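Local structure of putative lipoprotein YerB (Bacillus subtilis, 2PSB) at residues A85-V90 with G108-L113; I99-W105 with D119-L124; F126-L130 with K152-K157. The protein is a putative membrane lipoprotein of unknown function that interacts with the helicase PcrA, an interaction not essential for viability. All coordinates share one frame; numbering follows the deposited sequence.

All three contacts lie in the N-terminal DUF3048 region, in a part that alternates short strands and helices. Contacts 1 and 2 have centres about 10 Å apart and interleave along the chain: helix 87-94 leads to strand 99-102, which leads to helix 107-114 and then strand 120-122. Contact 1 pairs the two helices, contact 2 the two parallel strands, and Phe-100 packs on both helices. Contact 3 follows later in the chain, about 10 Å from contact 2 and 20 Å from contact 1 between centres. Met-121 joins it to contact 2 by packing on Phe-126 and Ala-153, so the strand pair has helices packed on both its faces.

Contact 1 (A85-V90 with G108-L113); sequences AREYFV and GAKKQL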
# COMPACT_ATOMS: atom_id res chain seq x y z
N ALA A 85 2.00 12.92 0.11
CA ALA A 85 0.77 12.35 0.64
C ALA A 85 -0.45 12.86 -0.11
O ALA A 85 -0.47 13.99 -0.60
CB ALA A 85 0.64 12.67 2.12
N ARG A 86 -1.47 12.01 -0.20
CA ARG A 86 -2.73 12.34 -0.87
C ARG A 86 -3.84 12.02 0.10
O ARG A 86 -3.66 11.17 0.97
CB ARG A 86 -2.88 11.53 -2.16
CG ARG A 86 -1.93 11.96 -3.27
CD ARG A 86 -2.22 13.39 -3.70
NE ARG A 86 -1.00 14.17 -3.89
CZ ARG A 86 -0.16 14.01 -4.91
NH1 ARG A 86 -0.40 13.09 -5.84
NH2 ARG A 86 0.93 14.76 -4.98
N GLU A 87 -4.98 12.69 -0.03
CA GLU A 87 -6.10 12.45 0.86
C GLU A 87 -6.44 10.98 0.99
O GLU A 87 -6.48 10.45 2.11
CB GLU A 87 -7.34 13.22 0.40
CG GLU A 87 -7.32 14.69 0.76
CD GLU A 87 -7.09 15.59 -0.43
OE1 GLU A 87 -6.14 15.32 -1.21
OE2 GLU A 87 -7.84 16.58 -0.57
N TYR A 88 -6.70 10.31 -0.13
CA TYR A 88 -7.04 8.90 -0.09
C TYR A 88 -6.02 8.05 0.67
O TYR A 88 -6.38 7.04 1.25
CB TYR A 88 -7.28 8.33 -1.50
CG TYR A 88 -6.41 8.88 -2.60
CD1 TYR A 88 -6.78 10.05 -3.28
CD2 TYR A 88 -5.25 8.23 -3.00
CE1 TYR A 88 -6.01 10.54 -4.33
CE2 TYR A 88 -4.48 8.72 -4.05
CZ TYR A 88 -4.86 9.87 -4.71
OH TYR A 88 -4.12 10.36 -5.77
N PHE A 89 -4.75 8.46 0.68
CA PHE A 89 -3.75 7.70 1.42
C PHE A 89 -3.89 7.93 2.93
O PHE A 89 -3.69 7.02 3.73
CB PHE A 89 -2.33 8.07 0.95
CG PHE A 89 -1.97 7.46 -0.38
CD1 PHE A 89 -2.09 6.09 -0.58
CD2 PHE A 89 -1.49 8.26 -1.42
CE1 PHE A 89 -1.76 5.51 -1.81
CE2 PHE A 89 -1.16 7.69 -2.65
CZ PHE A 89 -1.29 6.31 -2.85
N VAL A 90 -4.23 9.15 3.32
CA VAL A 90 -4.41 9.45 4.74
C VAL A 90 -5.55 8.58 5.23
O VAL A 90 -5.47 7.95 6.28
CB VAL A 90 -4.77 10.93 4.97
CG1 VAL A 90 -5.08 11.16 6.44
CG2 VAL A 90 -3.62 11.82 4.53
N GLY A 108 -5.19 19.48 -0.14
CA GLY A 108 -6.17 18.77 0.65
C GLY A 108 -5.52 17.99 1.78
O GLY A 108 -5.92 18.10 2.93
N ALA A 109 -4.51 17.20 1.43
CA ALA A 109 -3.79 16.39 2.41
C ALA A 109 -3.20 17.23 3.54
O ALA A 109 -3.18 16.81 4.69
CB ALA A 109 -2.69 15.60 1.73
N LYS A 110 -2.70 18.41 3.20
CA LYS A 110 -2.10 19.30 4.19
C LYS A 110 -3.11 19.68 5.26
O LYS A 110 -2.89 19.44 6.44
CB LYS A 110 -1.57 20.57 3.52
CG LYS A 110 -0.77 21.47 4.46
CD LYS A 110 -0.95 22.94 4.13
CE LYS A 110 -2.41 23.36 4.32
NZ LYS A 110 -2.66 24.80 4.00
N LYS A 111 -4.22 20.28 4.83
CA LYS A 111 -5.26 20.71 5.76
C LYS A 111 -5.77 19.54 6.58
O LYS A 111 -5.98 19.66 7.78
CB LYS A 111 -6.43 21.34 4.99
CG LYS A 111 -6.08 22.61 4.21
CD LYS A 111 -5.70 23.78 5.13
CE LYS A 111 -6.89 24.29 5.93
NZ LYS A 111 -7.96 24.84 5.06
N GLN A 112 -5.96 18.41 5.91
CA GLN A 112 -6.45 17.21 6.55
C GLN A 112 -5.57 16.83 7.73
O GLN A 112 -6.05 16.69 8.86
CB GLN A 112 -6.49 16.07 5.52
CG GLN A 112 -7.67 15.13 5.67
CD GLN A 112 -7.94 14.35 4.40
OE1 GLN A 112 -7.12 13.53 3.97
NE2 GLN A 112 -9.09 14.61 3.77
N LEU A 113 -4.28 16.68 7.47
CA LEU A 113 -3.33 16.30 8.51
C LEU A 113 -3.06 17.41 9.53
O LEU A 113 -2.76 17.13 10.69
CB LEU A 113 -2.02 15.85 7.86
CG LEU A 113 -2.16 14.55 7.07
CD1 LEU A 113 -0.93 14.32 6.22
CD2 LEU A 113 -2.39 13.38 8.04
O HOH W 1 -5.34 18.37 -2.61
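Apolar packing joins Val-90 to Leu-113, whose side chains reach toward each other tip to tip, CG1 of Val-90 lying 3.8 Å from CD2 of Leu-113. At the other end of the contact, the methyl group of Ala-109 sits 3.6 Å from the backbone O of Ala-85, and the two CB atoms are 4.5 Å apart.

Glu-87 and Ala-109 mark the closest backbone approach, with CA atoms 4.8 Å apart. The polar side chains meet without bonding directly. The Glu-87 carboxylate lies against the first turn of helix 107-114, its CD 3.6 Å from Ala-109 N, because CG is anti to the carbonyl carbon (chi1 -78°) and the chain bends at chi2. A water accepts from Gly-108 N at 2.7 Å and donates a weak bond to Glu-87 OE1, which has a weak hydrogen bond with Ser-106 OG. Gln-112 lays its amide across the Glu-87 stem, its OE1 3.4 Å from Glu-87 CG, with the amide and carboxylate planes 67° apart. The same OE1 lies 3.6 Å from Val-90 CB.

Gly-108 suits this site, since a CB there would run into OE2 of Glu-87. A negative group beside the N-terminal turn of a helix probably interacts favourably with the helix dipole, whereas Gln-112 OE1 is buried with no polar partner in the model; the helices are thus joined by packing and a water link weak on the Glu-87 side.

Contact 2 (I99-W105 with D119-L124); sequences IFVHHGW and DYMNGL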
# COMPACT_ATOMS: atom_id res chain seq x y z
N ILE A 99 0.87 5.27 12.02
CA ILE A 99 1.73 6.44 12.01
C ILE A 99 1.93 6.65 10.51
O ILE A 99 2.41 5.76 9.80
CB ILE A 99 3.07 6.13 12.70
CG1 ILE A 99 2.86 6.04 14.21
CG2 ILE A 99 4.12 7.18 12.33
CD1 ILE A 99 4.02 5.41 14.96
N PHE A 100 1.54 7.83 10.04
CA PHE A 100 1.61 8.20 8.63
C PHE A 100 2.93 8.85 8.24
O PHE A 100 3.21 9.98 8.62
CB PHE A 100 0.45 9.14 8.31
CG PHE A 100 0.22 9.35 6.85
CD1 PHE A 100 -0.21 8.29 6.04
CD2 PHE A 100 0.38 10.60 6.28
CE1 PHE A 100 -0.48 8.48 4.68
CE2 PHE A 100 0.11 10.81 4.91
CZ PHE A 100 -0.32 9.74 4.11
N VAL A 101 3.72 8.13 7.45
CA VAL A 101 5.01 8.65 7.02
C VAL A 101 4.92 9.06 5.55
O VAL A 101 4.37 8.32 4.73
CB VAL A 101 6.11 7.61 7.21
CG1 VAL A 101 7.48 8.22 6.87
CG2 VAL A 101 6.09 7.12 8.64
N HIS A 102 5.44 10.24 5.24
CA HIS A 102 5.40 10.75 3.88
C HIS A 102 6.45 11.83 3.63
O HIS A 102 7.38 12.00 4.43
CB HIS A 102 4.02 11.33 3.57
CG HIS A 102 3.66 12.49 4.45
ND1 HIS A 102 3.57 12.38 5.82
CD2 HIS A 102 3.37 13.78 4.15
CE1 HIS A 102 3.25 13.56 6.33
NE2 HIS A 102 3.11 14.42 5.34
N HIS A 103 6.30 12.54 2.53
CA HIS A 103 7.23 13.61 2.19
C HIS A 103 6.57 14.54 1.19
O HIS A 103 6.59 14.29 -0.02
CB HIS A 103 8.52 13.02 1.61
CG HIS A 103 9.68 13.97 1.66
ND1 HIS A 103 10.98 13.56 1.46
CD2 HIS A 103 9.73 15.30 1.91
CE1 HIS A 103 11.78 14.60 1.59
NE2 HIS A 103 11.05 15.67 1.87
N GLY A 104 6.01 15.62 1.71
CA GLY A 104 5.31 16.58 0.88
C GLY A 104 3.85 16.20 0.92
O GLY A 104 3.49 15.19 1.54
N TRP A 105 3.01 16.97 0.25
CA TRP A 105 1.59 16.69 0.23
C TRP A 105 0.80 17.59 -0.71
O TRP A 105 1.31 18.59 -1.21
CB TRP A 105 1.00 16.82 1.65
CG TRP A 105 1.47 18.04 2.41
CD1 TRP A 105 1.87 19.24 1.90
CD2 TRP A 105 1.55 18.18 3.84
NE1 TRP A 105 2.20 20.11 2.91
CE2 TRP A 105 2.01 19.48 4.11
CE3 TRP A 105 1.27 17.32 4.92
CZ2 TRP A 105 2.20 19.95 5.42
CZ3 TRP A 105 1.47 17.79 6.22
CH2 TRP A 105 1.93 19.09 6.45
N ASP A 119 -1.38 10.94 13.21
CA ASP A 119 -0.02 11.18 13.68
C ASP A 119 0.87 10.99 12.46
O ASP A 119 0.99 9.87 11.96
CB ASP A 119 0.39 10.16 14.76
CG ASP A 119 -0.40 10.31 16.04
OD1 ASP A 119 -0.61 11.47 16.47
OD2 ASP A 119 -0.80 9.27 16.61
N TYR A 120 1.48 12.07 11.99
CA TYR A 120 2.33 11.98 10.81
C TYR A 120 3.78 12.38 10.98
O TYR A 120 4.19 12.94 12.00
CB TYR A 120 1.73 12.81 9.66
CG TYR A 120 1.62 14.30 9.91
CD1 TYR A 120 0.64 14.82 10.76
CD2 TYR A 120 2.47 15.20 9.26
CE1 TYR A 120 0.49 16.20 10.94
CE2 TYR A 120 2.33 16.58 9.43
CZ TYR A 120 1.34 17.07 10.27
OH TYR A 120 1.17 18.44 10.41
N MSE A 121 4.56 12.06 9.95
CA MSE A 121 5.98 12.36 9.88
C MSE A 121 6.19 12.87 8.46
O MSE A 121 6.07 12.11 7.49
CB MSE A 121 6.80 11.10 10.12
CG MSE A 121 8.28 11.35 10.21
SE MSE A 121 9.25 9.71 10.13
CE MSE A 121 8.64 9.00 11.81
N ASN A 122 6.49 14.15 8.34
CA ASN A 122 6.69 14.79 7.05
C ASN A 122 8.17 14.93 6.73
O ASN A 122 8.93 15.55 7.49
CB ASN A 122 6.02 16.17 7.03
CG ASN A 122 5.74 16.68 5.63
OD1 ASN A 122 6.48 16.39 4.69
ND2 ASN A 122 4.67 17.45 5.49
N GLY A 123 8.56 14.37 5.60
CA GLY A 123 9.95 14.44 5.18
C GLY A 123 10.40 15.88 5.16
O GLY A 123 11.58 16.18 5.31
N LEU A 124 9.45 16.79 4.98
CA LEU A 124 9.78 18.21 4.95
C LEU A 124 10.46 18.64 6.26
O LEU A 124 11.46 19.37 6.25
CB LEU A 124 8.52 19.06 4.74
CG LEU A 124 7.64 18.87 3.50
CD1 LEU A 124 6.57 19.96 3.47
CD2 LEU A 124 8.47 18.92 2.23
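The side-chain oxygen of Asn-122 reaches across to the loop beyond the neighbouring strand: OD1 accepts from Gly-104 N at 3.1 Å, with a nearly straight N-H...O angle of 168° but the donor tilted out of the carbonyl plane. Asn-122 is also the N-cap residue of helix 123-126, although the capping bond to OD1 from Leu-124 N is less certain. With CG anti to the backbone N (chi1 -159°), the amide stands between this loop and Trp-105, and ND2 hangs over one face of the indole, 3.3 Å from CZ3, the two planes 75° apart.

His-102 carries its ring on the same side. Its CE1 meets Tyr-120 CD2 at 3.4 Å, rim to rim, while Asn-122 CA lies over one imidazole face and Phe-100 CE2 over the other. Tyr-120 CE2 in turn reaches the rim of Trp-105 at CZ3, 3.5 Å away, completing an aromatic cluster. An alanine in place of His-102 is likely to open a gap between Phe-100 and Asn-122 and deprive the Tyr-120 rim of its imidazole neighbour.

Strands 99-102 and 120-122 run parallel and, with helix 107-114 between them in sequence, form a beta-alpha-beta unit. Phe-100 N donates to Asp-119 O and Phe-100 O accepts from Met-121 N; His-102 repeats the pattern, its N donating to Met-121 O and its O accepting from Gly-123 N at 2.9 Å.

Val-101 and the selenomethionine Met-121 lie side by side on the face away from the aromatic cluster, CG1 to SE 4.0 Å. Past the strand end, Gly-123 CA lies over a face of the His-103 ring, 3.6 Å from its centroid, while His-103 ND1 is hydrogen-bonded with Ser-143 OG.

Contact 3 (F126-L130 with K152-K157); sequences FDGSL and KAAEQK
Lys-152 meets Leu-130 through the base of its side chain, CB standing 4.1 Å from Leu-130 CD2, while its chain leads away and places NZ 3.6 Å from OE2 of Glu-155 in a salt bridge. At Ala-153 the packing is tight: its CB lies 3.3 Å from Leu-130 CD1, closer than usual for two carbons, and 3.8 Å from Phe-126 CE2, so that one methyl group touches both apolar side chains, which meet it from the same side. Gln-156, extended beyond CG, slides past the phenyl ring in the opposite direction, its OE1 3.9 Å from Leu-130 CD1 and its NE2 near Phe-126 CE2, with the amide and ring planes 49° apart. Lys-157 then brings its aliphatic chain to the edge of the phenyl ring, CE approaching Phe-126 CZ to 3.6 Å; the bend at chi2 (73°) helps turn the chain toward the ring.

A type II turn from Phe-126 to Ser-129, in which Phe-126 O accepts from both N and OG of Ser-129, brings the chain round to Leu-130. This turn leaves helix 123-126 and leads to strand 132-133, while Phe-126 and Ala-153 of helix 147-157 both pack on Met-121 of strand 120-122.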
# COMPACT_ATOMS: atom_id res chain seq x y z
N PHE A 126 12.00 16.68 8.55
CA PHE A 126 13.16 15.91 8.98
C PHE A 126 14.16 15.69 7.87
O PHE A 126 15.11 14.94 8.03
CB PHE A 126 12.73 14.56 9.54
CG PHE A 126 11.69 14.64 10.61
CD1 PHE A 126 10.36 14.88 10.29
CD2 PHE A 126 12.04 14.48 11.95
CE1 PHE A 126 9.39 14.95 11.28
CE2 PHE A 126 11.08 14.55 12.95
CZ PHE A 126 9.75 14.79 12.62
N ASP A 127 13.94 16.35 6.74
CA ASP A 127 14.85 16.21 5.61
C ASP A 127 16.22 16.69 6.07
O ASP A 127 16.44 17.89 6.25
CB ASP A 127 14.37 17.05 4.42
CG ASP A 127 15.00 16.63 3.11
OD1 ASP A 127 15.68 15.58 3.10
OD2 ASP A 127 14.81 17.33 2.10
N GLY A 128 17.14 15.74 6.28
CA GLY A 128 18.48 16.08 6.73
C GLY A 128 18.85 15.33 8.01
O GLY A 128 20.01 15.26 8.38
N SER A 129 17.85 14.76 8.68
CA SER A 129 18.11 14.03 9.91
C SER A 129 17.46 12.65 9.89
O SER A 129 18.11 11.66 9.55
CB SER A 129 17.64 14.84 11.13
OG SER A 129 16.33 15.35 10.98
N LEU A 130 16.19 12.58 10.26
CA LEU A 130 15.47 11.31 10.29
C LEU A 130 15.11 10.81 8.89
O LEU A 130 14.75 9.65 8.71
CB LEU A 130 14.24 11.45 11.18
CG LEU A 130 14.60 11.98 12.58
CD1 LEU A 130 13.39 11.93 13.48
CD2 LEU A 130 15.72 11.14 13.19
N LYS A 152 12.46 7.27 16.28
CA LYS A 152 13.04 8.47 16.87
C LYS A 152 12.13 9.68 16.65
O LYS A 152 11.99 10.52 17.53
CB LYS A 152 14.44 8.74 16.30
CG LYS A 152 15.48 7.70 16.71
CD LYS A 152 15.43 7.41 18.22
CE LYS A 152 16.43 6.32 18.62
NZ LYS A 152 16.38 5.96 20.08
N ALA A 153 11.49 9.74 15.49
CA ALA A 153 10.60 10.86 15.19
C ALA A 153 9.32 10.74 16.02
O ALA A 153 8.67 11.74 16.33
CB ALA A 153 10.26 10.89 13.70
N ALA A 154 8.97 9.51 16.38
CA ALA A 154 7.78 9.27 17.20
C ALA A 154 8.11 9.70 18.64
O ALA A 154 7.27 10.25 19.33
CB ALA A 154 7.40 7.80 17.17
N GLU A 155 9.35 9.43 19.06
CA GLU A 155 9.80 9.79 20.39
C GLU A 155 9.81 11.31 20.63
O GLU A 155 9.73 11.75 21.77
CB GLU A 155 11.20 9.22 20.64
CG GLU A 155 11.22 7.70 20.81
CD GLU A 155 12.61 7.10 20.75
OE1 GLU A 155 13.49 7.53 21.53
OE2 GLU A 155 12.82 6.19 19.93
N GLN A 156 9.92 12.09 19.55
CA GLN A 156 9.93 13.54 19.67
C GLN A 156 8.53 14.14 19.65
O GLN A 156 8.27 15.13 20.33
CB GLN A 156 10.72 14.19 18.54
CG GLN A 156 12.12 13.67 18.31
CD GLN A 156 12.82 14.45 17.22
OE1 GLN A 156 13.90 14.07 16.75
NE2 GLN A 156 12.22 15.56 16.80
N LYS A 157 7.65 13.56 18.84
CA LYS A 157 6.28 14.05 18.73
C LYS A 157 5.35 13.43 19.75
O LYS A 157 4.16 13.73 19.79
CB LYS A 157 5.73 13.77 17.32
CG LYS A 157 5.85 14.92 16.34
CD LYS A 157 7.28 15.11 15.88
CE LYS A 157 7.39 16.25 14.87
NZ LYS A 157 6.98 17.56 15.45